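PDB 4C2L: endo-xylogalacturonan hydrolase A from Aspergillus tubingensis, which hydrolyses the xylose-substituted galacturonan backbone of xylogalacturonan, a component of the hairy regions of pectin. Local coordinates for residues 48-51 / 55-58; 78-83 / 91-96; 149-152 / 158-161; 173-178 / 189-194. All coordinates share one frame; numbering follows the deposited sequence. Where two conformers were deposited one is given.

Interaction 1 (48-51 / 55-58); sequences IVFP and TYYL
Tyr56 OH is held by a hydrogen bond to the backbone carbonyl of Pro21, outside the two segments, and beside that bond it lies 3.7 Å from CD of Pro51. This anchor fixes the far end of the tyrosine, which reaches across from strand 55-58 to the end of strand 47-50. Pro51 CD sits at the rim of the Tyr56 ring, close to its plane, and the two side chains cross at about a right angle. The face of the same ring receives Phe50 in a T-shaped stack: the ring planes stand 87° apart and their centroids 4.9 Å. A single corner of the phenylalanine does most of the touching, with Phe50 CD1 3.5 Å from Tyr56 CE1 and 3.6 Å from Tyr56 CD1, above the face and displaced a little from the ring centre toward the CD1-CE1 side. In the right-handed parallel beta-helix of family 28 hydrolases, these strands belong to the N-terminal end of the coil, and helix 32-42 closes that end: Phe50 leans on its Ile35 and Leu58 on its Val32. Tyr56 turns CG beside its own backbone N, anti to the carbonyl carbon (chi1 -71°), which aims the ring at strand 47-50. Leu78, from the next strand 77-80, packs against both aromatic residues. At the outer rim, Val49 and Pro51 touch a mannose carried by the protein itself.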
loop_
_atom_site.group_PDB
_atom_site.type_symbol
_atom_site.label_atom_id
_atom_site.label_comp_id
_atom_site.label_asym_id
_atom_site.label_seq_id
_atom_site.Cartn_x
_atom_site.Cartn_y
_atom_site.Cartn_z
ATOM N N ILE A 48 -18.331 3.846 19.999
ATOM C CA ILE A 48 -17.761 5.156 20.236
ATOM C C ILE A 48 -18.090 6.022 19.023
ATOM O O ILE A 48 -17.927 5.594 17.881
ATOM C CB ILE A 48 -16.236 5.023 20.451
ATOM C CG1 ILE A 48 -15.964 4.405 21.835
ATOM C CG2 ILE A 48 -15.533 6.350 20.285
ATOM C CD1 ILE A 48 -16.056 2.888 21.855
ATOM N N VAL A 49 -18.581 7.227 19.272
ATOM C CA VAL A 49 -19.054 8.095 18.195
ATOM C C VAL A 49 -18.276 9.410 18.168
ATOM O O VAL A 49 -18.183 10.109 19.173
ATOM C CB VAL A 49 -20.575 8.396 18.334
ATOM C CG1 VAL A 49 -21.016 9.440 17.313
ATOM C CG2 VAL A 49 -21.387 7.109 18.179
ATOM N N PHE A 50 -17.704 9.738 17.014
ATOM C CA PHE A 50 -17.202 11.076 16.779
ATOM C C PHE A 50 -18.251 11.757 15.910
ATOM O O PHE A 50 -18.348 11.441 14.719
ATOM C CB PHE A 50 -15.867 11.025 16.025
ATOM C CG PHE A 50 -14.784 10.297 16.761
ATOM C CD1 PHE A 50 -13.981 10.976 17.667
ATOM C CD2 PHE A 50 -14.547 8.951 16.533
ATOM C CE1 PHE A 50 -12.967 10.314 18.346
ATOM C CE2 PHE A 50 -13.533 8.279 17.212
ATOM C CZ PHE A 50 -12.738 8.970 18.116
ATOM N N PRO A 51 -19.053 12.680 16.492
ATOM C CA PRO A 51 -20.210 13.198 15.770
ATOM C C PRO A 51 -19.903 13.971 14.498
ATOM O O PRO A 51 -18.862 14.601 14.367
ATOM C CB PRO A 51 -20.847 14.174 16.778
ATOM C CG PRO A 51 -20.394 13.677 18.109
ATOM C CD PRO A 51 -18.972 13.246 17.850
ATOM N N THR A 55 -14.571 18.221 15.464
ATOM C CA THR A 55 -13.133 18.146 15.181
ATOM C C THR A 55 -12.416 17.743 16.469
ATOM O O THR A 55 -12.574 18.394 17.515
ATOM C CB THR A 55 -12.543 19.473 14.647
ATOM O OG1 THR A 55 -13.180 19.830 13.404
ATOM C CG2 THR A 55 -11.044 19.331 14.382
ATOM N N TYR A 56 -11.655 16.664 16.386
ATOM C CA TYR A 56 -10.839 16.203 17.507
ATOM C C TYR A 56 -9.378 16.370 17.133
ATOM O O TYR A 56 -9.005 16.156 15.979
ATOM C CB TYR A 56 -11.128 14.737 17.812
ATOM C CG TYR A 56 -12.492 14.512 18.437
ATOM C CD1 TYR A 56 -13.656 14.555 17.661
ATOM C CD2 TYR A 56 -12.613 14.266 19.799
ATOM C CE1 TYR A 56 -14.903 14.352 18.235
ATOM C CE2 TYR A 56 -13.850 14.075 20.390
ATOM C CZ TYR A 56 -14.990 14.114 19.602
ATOM O OH TYR A 56 -16.213 13.908 20.191
ATOM N N TYR A 57 -8.561 16.762 18.112
ATOM C CA TYR A 57 -7.153 17.047 17.901
ATOM C C TYR A 57 -6.382 15.945 18.570
ATOM O O TYR A 57 -6.484 15.760 19.775
ATOM C CB TYR A 57 -6.777 18.420 18.491
ATOM C CG TYR A 57 -7.525 19.498 17.772
ATOM C CD1 TYR A 57 -7.096 19.941 16.517
ATOM C CD2 TYR A 57 -8.697 20.030 18.310
ATOM C CE1 TYR A 57 -7.794 20.923 15.831
ATOM C CE2 TYR A 57 -9.419 21.005 17.626
ATOM C CZ TYR A 57 -8.956 21.445 16.395
ATOM O OH TYR A 57 -9.663 22.400 15.699
ATOM N N LEU A 58 -5.645 15.182 17.772
ATOM C CA LEU A 58 -4.952 14.026 18.297
ATOM C C LEU A 58 -3.476 14.364 18.290
ATOM O O LEU A 58 -2.849 14.412 17.236
ATOM C CB LEU A 58 -5.244 12.800 17.420
ATOM C CG LEU A 58 -6.632 12.139 17.579
ATOM C CD1 LEU A 58 -7.783 13.070 17.306
ATOM C CD2 LEU A 58 -6.717 10.952 16.632
#

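Interaction 2 (78-83 / 91-96); sequences LKFASD and TAMISV. With SO4 (sulfate ion), chain F.
Phe80 at the end of strand 77-80 and Met93 at a corner of the chain face each other with their CA atoms 8.1 Å apart, so side chains bridge the gap. The methionine arches over one face of the phenylalanine. Its CB lies 4.1 Å from the centroid of the Phe80 ring, 20° off the normal, in a CH-pi contact toward the CZ and CE1 rim. A bend at the last torsion (chi3 76°) folds the methyl down over the same face, bringing Met93 CE within 3.5 Å of Phe80 CG. Between these two feet the sulfur rides higher, a Met-aromatic contact with SD 5.0 Å from the ring centroid. Ile94 comes to the edge instead, its CG1 3.6 Å from Phe80 CZ. Leu58 and Ile113 also pack on Phe80, inside the beta-helix, while Pro133 and Pro155 lie against Met93. At the start of segment 91-96, Thr91 N donates a 2.9 Å hydrogen bond to O3 of a sulfate, probably from the crystallisation liquor, that Arg90 also binds. Carbon and sulfur make up nearly all of the side-chain contact, which implies that dispersion and burial from water, rather than directional polar bonds, hold this corner of the coil to strand 77-80.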
loop_
_atom_site.group_PDB
_atom_site.type_symbol
_atom_site.label_atom_id
_atom_site.label_comp_id
_atom_site.label_asym_id
_atom_site.label_seq_id
_atom_site.Cartn_x
_atom_site.Cartn_y
_atom_site.Cartn_z
ATOM N N LEU A 78 -10.729 13.858 12.579
ATOM C CA LEU A 78 -9.685 13.545 13.561
ATOM C C LEU A 78 -8.418 14.109 12.977
ATOM O O LEU A 78 -7.924 13.608 11.959
ATOM C CB LEU A 78 -9.525 12.027 13.753
ATOM C CG LEU A 78 -10.774 11.202 14.091
ATOM C CD1 LEU A 78 -10.434 9.760 14.438
ATOM C CD2 LEU A 78 -11.546 11.836 15.226
ATOM N N LYS A 79 -7.907 15.173 13.590
ATOM C CA LYS A 79 -6.770 15.856 13.030
ATOM C C LYS A 79 -5.542 15.614 13.890
ATOM O O LYS A 79 -5.488 16.070 15.033
ATOM C CB LYS A 79 -7.039 17.355 12.907
ATOM C CG LYS A 79 -5.844 18.067 12.277
ATOM C CD LYS A 79 -6.148 19.495 11.919
ATOM C CE LYS A 79 -5.033 20.068 11.061
ATOM N NZ LYS A 79 -5.253 21.536 10.931
ATOM N N PHE A 80 -4.571 14.884 13.338
ATOM C CA PHE A 80 -3.296 14.681 14.042
ATOM C C PHE A 80 -2.409 15.911 14.037
ATOM O O PHE A 80 -2.387 16.671 13.070
ATOM C CB PHE A 80 -2.526 13.517 13.428
ATOM C CG PHE A 80 -3.001 12.195 13.900
ATOM C CD1 PHE A 80 -2.571 11.690 15.132
ATOM C CD2 PHE A 80 -3.890 11.435 13.128
ATOM C CE1 PHE A 80 -3.019 10.452 15.577
ATOM C CE2 PHE A 80 -4.334 10.198 13.582
ATOM C CZ PHE A 80 -3.896 9.709 14.799
ATOM N N ALA A 81 -1.669 16.100 15.132
ATOM C CA ALA A 81 -0.626 17.120 15.180
ATOM C C ALA A 81 0.499 16.770 14.221
ATOM O O ALA A 81 0.828 15.598 14.064
ATOM C CB ALA A 81 -0.067 17.219 16.586
ATOM N N SER A 82 1.092 17.782 13.593
ATOM C CA SER A 82 2.284 17.558 12.759
ATOM C C SER A 82 3.506 17.211 13.613
ATOM O O SER A 82 4.335 16.399 13.208
ATOM C CB SER A 82 2.564 18.791 11.899
ATOM O OG SER A 82 2.798 19.913 12.749
ATOM N N ASP A 83 3.599 17.848 14.786
ATOM C CA ASP A 83 4.699 17.703 15.777
ATOM C C ASP A 83 5.793 16.721 15.341
ATOM O O ASP A 83 5.832 15.572 15.788
ATOM C CB ASP A 83 4.081 17.289 17.117
ATOM C CG ASP A 83 5.021 17.465 18.311
ATOM O OD1 ASP A 83 6.258 17.601 18.145
ATOM O OD2 ASP A 83 4.493 17.432 19.451
ATOM N N THR A 91 6.238 4.211 15.384
ATOM C CA THR A 91 5.680 3.209 14.492
ATOM C C THR A 91 4.339 3.612 13.877
ATOM O O THR A 91 4.135 3.460 12.669
ATOM C CB THR A 91 5.546 1.870 15.239
ATOM O OG1 THR A 91 6.866 1.409 15.550
ATOM C CG2 THR A 91 4.821 0.816 14.379
ATOM N N ALA A 92 3.422 4.096 14.717
ATOM C CA ALA A 92 2.010 4.205 14.342
ATOM C C ALA A 92 1.400 5.493 14.881
ATOM O O ALA A 92 1.731 5.928 15.983
ATOM C CB ALA A 92 1.243 3.032 14.921
ATOM N N MET A 93 0.507 6.092 14.096
ATOM C CA MET A 93 -0.297 7.202 14.604
ATOM C C MET A 93 -1.565 6.645 15.235
ATOM O O MET A 93 -1.951 7.068 16.328
ATOM C CB MET A 93 -0.622 8.147 13.457
ATOM C CG MET A 93 0.657 8.601 12.769
ATOM S SD MET A 93 0.363 9.737 11.408
ATOM C CE MET A 93 0.009 11.233 12.309
ATOM N N ILE A 94 -2.225 5.718 14.538
ATOM C CA ILE A 94 -3.298 4.917 15.132
ATOM C C ILE A 94 -2.789 3.484 15.210
ATOM O O ILE A 94 -2.473 2.868 14.177
ATOM C CB ILE A 94 -4.604 4.952 14.293
ATOM C CG1 ILE A 94 -5.077 6.394 14.119
ATOM C CG2 ILE A 94 -5.689 4.115 14.959
ATOM C CD1 ILE A 94 -6.187 6.537 13.077
ATOM N N SER A 95 -2.684 2.969 16.434
ATOM C CA SER A 95 -2.099 1.633 16.647
ATOM C C SER A 95 -3.214 0.635 16.968
ATOM O O SER A 95 -4.004 0.853 17.894
ATOM C CB SER A 95 -1.060 1.676 17.771
ATOM O OG SER A 95 -0.665 0.347 18.124
ATOM N N VAL A 96 -3.291 -0.443 16.183
ATOM C CA VAL A 96 -4.343 -1.448 16.347
ATOM C C VAL A 96 -3.613 -2.773 16.519
ATOM O O VAL A 96 -3.336 -3.479 15.542
ATOM C CB VAL A 96 -5.315 -1.483 15.139
ATOM C CG1 VAL A 96 -6.490 -2.422 15.406
ATOM C CG2 VAL A 96 -5.855 -0.081 14.837
HETATM S S SO4 F . 6.664 4.225 19.260
HETATM O O1 SO4 F . 7.972 4.927 19.224
HETATM O O2 SO4 F . 6.596 3.473 20.534
HETATM O O3 SO4 F . 6.603 3.305 18.105
HETATM O O4 SO4 F . 5.550 5.205 19.215
#

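Interaction 3 (149-152 / 158-161); sequences LRQK and FNSV. With SO4 (sulfate ion), chain G.
This is a buried amide-to-amide pairing, made between Gln151 near the end of strand 142-152 and Asn159 at the start of strand 159-162, inside the beta-helix where the chain passes from one face of the coil to the next. The two side chains approach from opposite directions and exchange a pair of hydrogen bonds. Gln151 NE2 gives the straighter one, 2.9 Å to Asn159 OD1 at 173°, with the acceptor in the glutamine's amide plane. In return Asn159 ND2 donates to Gln151 OE1 over 3.0 Å, arriving on a lone pair but bent to 143°, with the acceptor tilted out of the asparagine's amide plane. The pair gives each amide oxygen a donor and each amide nitrogen an acceptor in a buried setting. Asn159 ND2 also bonds to Gly190 O on the next turn. In the right-handed parallel beta-helix of family 28, the two residues come from strands on different faces of one turn and meet in the interior, with Leu136 and Phe191 packing on Asn159. Phe158 lies alongside, presenting its edge to the backbone of Gln151, with Phe158 CE2 3.4 Å from Gln151 O. The phenylalanine side chain is also about 8 Å from that of Asp210, the proton donor by similarity. On the outer side of strand 142-152, the extended Arg150 and Lys152 run side by side to grip a sulfate, probably from the crystallisation liquor: Arg150 NH1 bonds its O2 at 2.8 Å and NH2 its O1 at 2.7 Å, while Lys152 NZ reaches O2 at 2.9 Å. Arg150 NH2 also forms a salt bridge with Asp176.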
loop_
_atom_site.group_PDB
_atom_site.type_symbol
_atom_site.label_atom_id
_atom_site.label_comp_id
_atom_site.label_asym_id
_atom_site.label_seq_id
_atom_site.Cartn_x
_atom_site.Cartn_y
_atom_site.Cartn_z
ATOM N N LEU A 149 -14.450 6.040 5.077
ATOM C CA LEU A 149 -13.843 7.291 5.503
ATOM C C LEU A 149 -12.766 7.766 4.557
ATOM O O LEU A 149 -12.362 7.035 3.654
ATOM C CB LEU A 149 -13.338 7.169 6.939
ATOM C CG LEU A 149 -12.459 5.985 7.264
ATOM C CD1 LEU A 149 -11.040 6.337 6.839
ATOM C CD2 LEU A 149 -12.543 5.706 8.756
ATOM N N ARG A 150 -12.336 9.001 4.760
ATOM C CA ARG A 150 -11.241 9.587 4.018
ATOM C C ARG A 150 -10.005 9.616 4.915
ATOM O O ARG A 150 -10.090 10.002 6.088
ATOM C CB ARG A 150 -11.602 11.013 3.633
ATOM C CG ARG A 150 -10.488 11.779 2.944
ATOM C CD ARG A 150 -10.942 13.170 2.519
ATOM N NE ARG A 150 -9.816 13.895 1.947
ATOM C CZ ARG A 150 -9.680 15.220 1.954
ATOM N NH1 ARG A 150 -10.620 15.991 2.504
ATOM N NH2 ARG A 150 -8.603 15.770 1.404
ATOM N N GLN A 151 -8.867 9.226 4.341
ATOM C CA GLN A 151 -7.577 9.420 4.986
ATOM C C GLN A 151 -6.844 10.472 4.187
ATOM O O GLN A 151 -6.663 10.322 2.973
ATOM C CB GLN A 151 -6.782 8.111 5.009
ATOM C CG GLN A 151 -7.408 7.041 5.898
ATOM C CD GLN A 151 -6.705 5.702 5.737
ATOM O OE1 GLN A 151 -6.153 5.412 4.682
ATOM N NE2 GLN A 151 -6.729 4.885 6.770
ATOM N N LYS A 152 -6.416 11.533 4.871
ATOM C CA LYS A 152 -5.855 12.724 4.237
ATOM C C LYS A 152 -4.425 12.977 4.722
ATOM O O LYS A 152 -4.180 12.993 5.929
ATOM C CB LYS A 152 -6.730 13.930 4.625
ATOM C CG LYS A 152 -6.218 15.270 4.133
ATOM C CD LYS A 152 -7.154 16.370 4.625
ATOM C CE LYS A 152 -6.567 17.743 4.340
ATOM N NZ LYS A 152 -7.559 18.779 4.763
ATOM N N PHE A 158 -0.172 5.023 4.525
ATOM C CA PHE A 158 -1.553 5.179 4.996
ATOM C C PHE A 158 -1.924 4.009 5.911
ATOM O O PHE A 158 -2.301 4.202 7.071
ATOM C CB PHE A 158 -2.546 5.154 3.827
ATOM C CG PHE A 158 -2.627 6.423 3.016
ATOM C CD1 PHE A 158 -1.785 6.635 1.916
ATOM C CD2 PHE A 158 -3.640 7.347 3.275
ATOM C CE1 PHE A 158 -1.914 7.779 1.120
ATOM C CE2 PHE A 158 -3.790 8.489 2.487
ATOM C CZ PHE A 158 -2.924 8.718 1.415
ATOM N N ASN A 159 -1.865 2.789 5.375
ATOM C CA ASN A 159 -2.360 1.611 6.087
ATOM C C ASN A 159 -1.352 0.496 5.981
ATOM O O ASN A 159 -0.806 0.239 4.902
ATOM C CB ASN A 159 -3.650 1.086 5.425
ATOM C CG ASN A 159 -4.745 2.109 5.411
ATOM O OD1 ASN A 159 -5.326 2.403 6.445
ATOM N ND2 ASN A 159 -5.011 2.688 4.242
ATOM N N SER A 160 -1.110 -0.185 7.096
ATOM C CA SER A 160 -0.237 -1.347 7.116
ATOM C C SER A 160 -0.936 -2.481 7.872
ATOM O O SER A 160 -1.618 -2.216 8.865
ATOM C CB SER A 160 1.075 -0.980 7.807
ATOM O OG SER A 160 1.942 -2.092 7.873
ATOM N N VAL A 161 -0.746 -3.720 7.421
ATOM C CA VAL A 161 -1.300 -4.876 8.117
ATOM C C VAL A 161 -0.162 -5.871 8.227
ATOM O O VAL A 161 0.474 -6.222 7.224
ATOM C CB VAL A 161 -2.476 -5.516 7.338
ATOM C CG1 VAL A 161 -3.013 -6.737 8.085
ATOM C CG2 VAL A 161 -3.598 -4.502 7.122
HETATM S S SO4 G . -8.924 19.278 1.532
HETATM O O1 SO4 G . -8.613 18.310 0.455
HETATM O O2 SO4 G . -9.560 18.622 2.701
HETATM O O3 SO4 G . -9.861 20.290 1.009
HETATM O O4 SO4 G . -7.659 19.927 1.951
#

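Interaction 4 (173-178 / 189-194); sequences LKMDAN and DGFDIG
Within the first PbH1 repeat, residues 165-195, Met175 on strand 168-176 meets Phe191 and Gly190 across the interior of the coil, where strand 191-196 begins. The sulfur reaches the end of the ring in a Met-aromatic contact: Met175 SD is 3.4 Å from Phe191 CZ and 4.3 Å from the ring centroid, 52° off the normal, so it approaches obliquely. A bend at its last torsion (chi3 55°) then carries the methyl onto the glycine, with Met175 CE 3.4 Å from Gly190 O and 3.5 Å from Gly190 CA. This fit is tight, and a bare glycine backbone lets the methionine come down so closely. Leu173, two residues back on the same strand, adds a looser touch at the ring edge, where its CD1 lies 4.3 Å from Phe191 CZ. Phe170 meets the phenylalanine edge-to-face, and Ile201 of strand 199-207 packs against it. Pointing away from this cluster, Asp189 is the aspartate of the Asn-Thr-Asp motif of family 28, followed by Gly190 and Phe191. Its OD1 comes close to OD1 of Asp210, the proton donor by similarity, so the buried methionine and phenylalanine lie just behind the probable catalytic cleft. Apolar side chains stacked inside the turns, with the Asp189-Asp210 acid cluster of the family 28 site at the start of the strands, mark the right-handed parallel beta-helix of polygalacturonases and their relatives.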
loop_
_atom_site.group_PDB
_atom_site.type_symbol
_atom_site.label_atom_id
_atom_site.label_comp_id
_atom_site.label_asym_id
_atom_site.label_seq_id
_atom_site.Cartn_x
_atom_site.Cartn_y
_atom_site.Cartn_z
ATOM N N LEU A 173 -12.953 3.487 0.798
ATOM C CA LEU A 173 -12.044 4.471 1.364
ATOM C C LEU A 173 -11.590 5.460 0.300
ATOM O O LEU A 173 -11.363 5.087 -0.865
ATOM C CB LEU A 173 -10.810 3.791 1.983
ATOM C CG LEU A 173 -10.999 2.791 3.120
ATOM C CD1 LEU A 173 -9.635 2.329 3.617
ATOM C CD2 LEU A 173 -11.789 3.420 4.272
ATOM N N LYS A 174 -11.478 6.723 0.703
ATOM C CA LYS A 174 -10.896 7.754 -0.143
ATOM C C LYS A 174 -9.589 8.188 0.505
ATOM O O LYS A 174 -9.586 8.634 1.640
ATOM C CB LYS A 174 -11.844 8.942 -0.285
ATOM C CG LYS A 174 -11.313 10.029 -1.206
ATOM C CD LYS A 174 -12.448 10.773 -1.897
ATOM C CE LYS A 174 -12.806 12.048 -1.145
ATOM N NZ LYS A 174 -11.775 13.096 -1.383
ATOM N N MET A 175 -8.482 8.024 -0.211
ATOM C CA MET A 175 -7.172 8.264 0.384
ATOM C C MET A 175 -6.406 9.222 -0.492
ATOM O O MET A 175 -6.260 9.003 -1.692
ATOM C CB MET A 175 -6.422 6.938 0.526
ATOM C CG MET A 175 -7.157 5.979 1.449
ATOM S SD MET A 175 -6.777 4.257 1.099
ATOM C CE MET A 175 -4.996 4.322 1.226
ATOM N N ASP A 176 -5.942 10.322 0.094
ATOM C CA ASP A 176 -5.249 11.310 -0.714
ATOM C C ASP A 176 -4.140 11.974 0.055
ATOM O O ASP A 176 -4.309 12.332 1.220
ATOM C CB ASP A 176 -6.239 12.365 -1.259
ATOM C CG ASP A 176 -7.119 12.963 -0.164
ATOM O OD1 ASP A 176 -6.707 13.945 0.467
ATOM O OD2 ASP A 176 -8.242 12.478 0.060
ATOM N N ALA A 177 -3.003 12.117 -0.611
ATOM C CA ALA A 177 -1.858 12.851 -0.087
ATOM C C ALA A 177 -1.474 13.866 -1.150
ATOM O O ALA A 177 -1.115 13.474 -2.266
ATOM C CB ALA A 177 -0.702 11.891 0.182
ATOM N N ASN A 178 -1.584 15.158 -0.812
ATOM C CA ASN A 178 -1.235 16.252 -1.719
ATOM C C ASN A 178 -0.396 17.281 -0.995
ATOM O O ASN A 178 -0.823 17.806 0.027
ATOM C CB ASN A 178 -2.501 16.926 -2.252
ATOM C CG ASN A 178 -3.278 16.018 -3.187
ATOM O OD1 ASN A 178 -4.248 15.382 -2.768
ATOM N ND2 ASN A 178 -2.826 15.907 -4.433
ATOM N N ASP A 189 2.553 5.036 0.752
ATOM C CA ASP A 189 1.934 3.789 0.259
ATOM C C ASP A 189 0.482 3.702 0.729
ATOM O O ASP A 189 0.188 3.980 1.896
ATOM C CB ASP A 189 2.629 2.553 0.844
ATOM C CG ASP A 189 4.103 2.464 0.525
ATOM O OD1 ASP A 189 4.728 3.469 0.138
ATOM O OD2 ASP A 189 4.656 1.347 0.704
ATOM N N GLY A 190 -0.437 3.297 -0.148
ATOM C CA GLY A 190 -1.820 3.134 0.280
ATOM C C GLY A 190 -1.988 2.001 1.286
ATOM O O GLY A 190 -2.621 2.162 2.337
ATOM N N PHE A 191 -1.472 0.827 0.938
ATOM C CA PHE A 191 -1.642 -0.361 1.777
ATOM C C PHE A 191 -0.371 -1.156 1.682
ATOM O O PHE A 191 0.022 -1.555 0.587
ATOM C CB PHE A 191 -2.799 -1.245 1.260
ATOM C CG PHE A 191 -4.098 -0.525 1.166
ATOM C CD1 PHE A 191 -4.405 0.233 0.041
ATOM C CD2 PHE A 191 -5.004 -0.572 2.219
ATOM C CE1 PHE A 191 -5.607 0.918 -0.042
ATOM C CE2 PHE A 191 -6.215 0.113 2.135
ATOM C CZ PHE A 191 -6.506 0.861 1.004
ATOM N N ASP A 192 0.272 -1.388 2.827
ATOM C CA ASP A 192 1.422 -2.272 2.881
ATOM C C ASP A 192 0.917 -3.510 3.593
ATOM O O ASP A 192 0.688 -3.468 4.812
ATOM C CB ASP A 192 2.550 -1.644 3.704
ATOM C CG ASP A 192 3.406 -0.666 2.907
ATOM O OD1 ASP A 192 3.178 -0.458 1.703
ATOM O OD2 ASP A 192 4.328 -0.117 3.517
ATOM N N ILE A 193 0.704 -4.590 2.843
ATOM C CA ILE A 193 0.100 -5.796 3.415
ATOM C C ILE A 193 1.190 -6.828 3.626
ATOM O O ILE A 193 1.721 -7.370 2.662
ATOM C CB ILE A 193 -1.039 -6.347 2.512
ATOM C CG1 ILE A 193 -2.070 -5.234 2.206
ATOM C CG2 ILE A 193 -1.690 -7.578 3.159
ATOM C CD1 ILE A 193 -2.750 -4.628 3.430
ATOM N N GLY A 194 1.551 -7.047 4.891
ATOM C CA GLY A 194 2.578 -8.010 5.251
ATOM C C GLY A 194 1.958 -9.265 5.835
ATOM O O GLY A 194 0.947 -9.768 5.324
#

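How the interactions relate
From the N terminus, the four contacts follow one another in series, each closing a short loop before the next opens, with none nested or crossing. Interaction 1 joins strands 47-50 and 55-58 beside the capping helix, and interaction 2 ties strand 77-80 to the corner leading into strand 95-97. These two touch directly, for strands 55-58 and 77-80 are parallel neighbours. Interaction 3 bridges strands 142-152 and 159-162 further along the coil. Interaction 4 repeats that bridge one turn on, between 168-176 and 191-196, each the parallel neighbour of its counterpart in interaction 3. Their centres are only about 5 Å apart, near the middle of the chain.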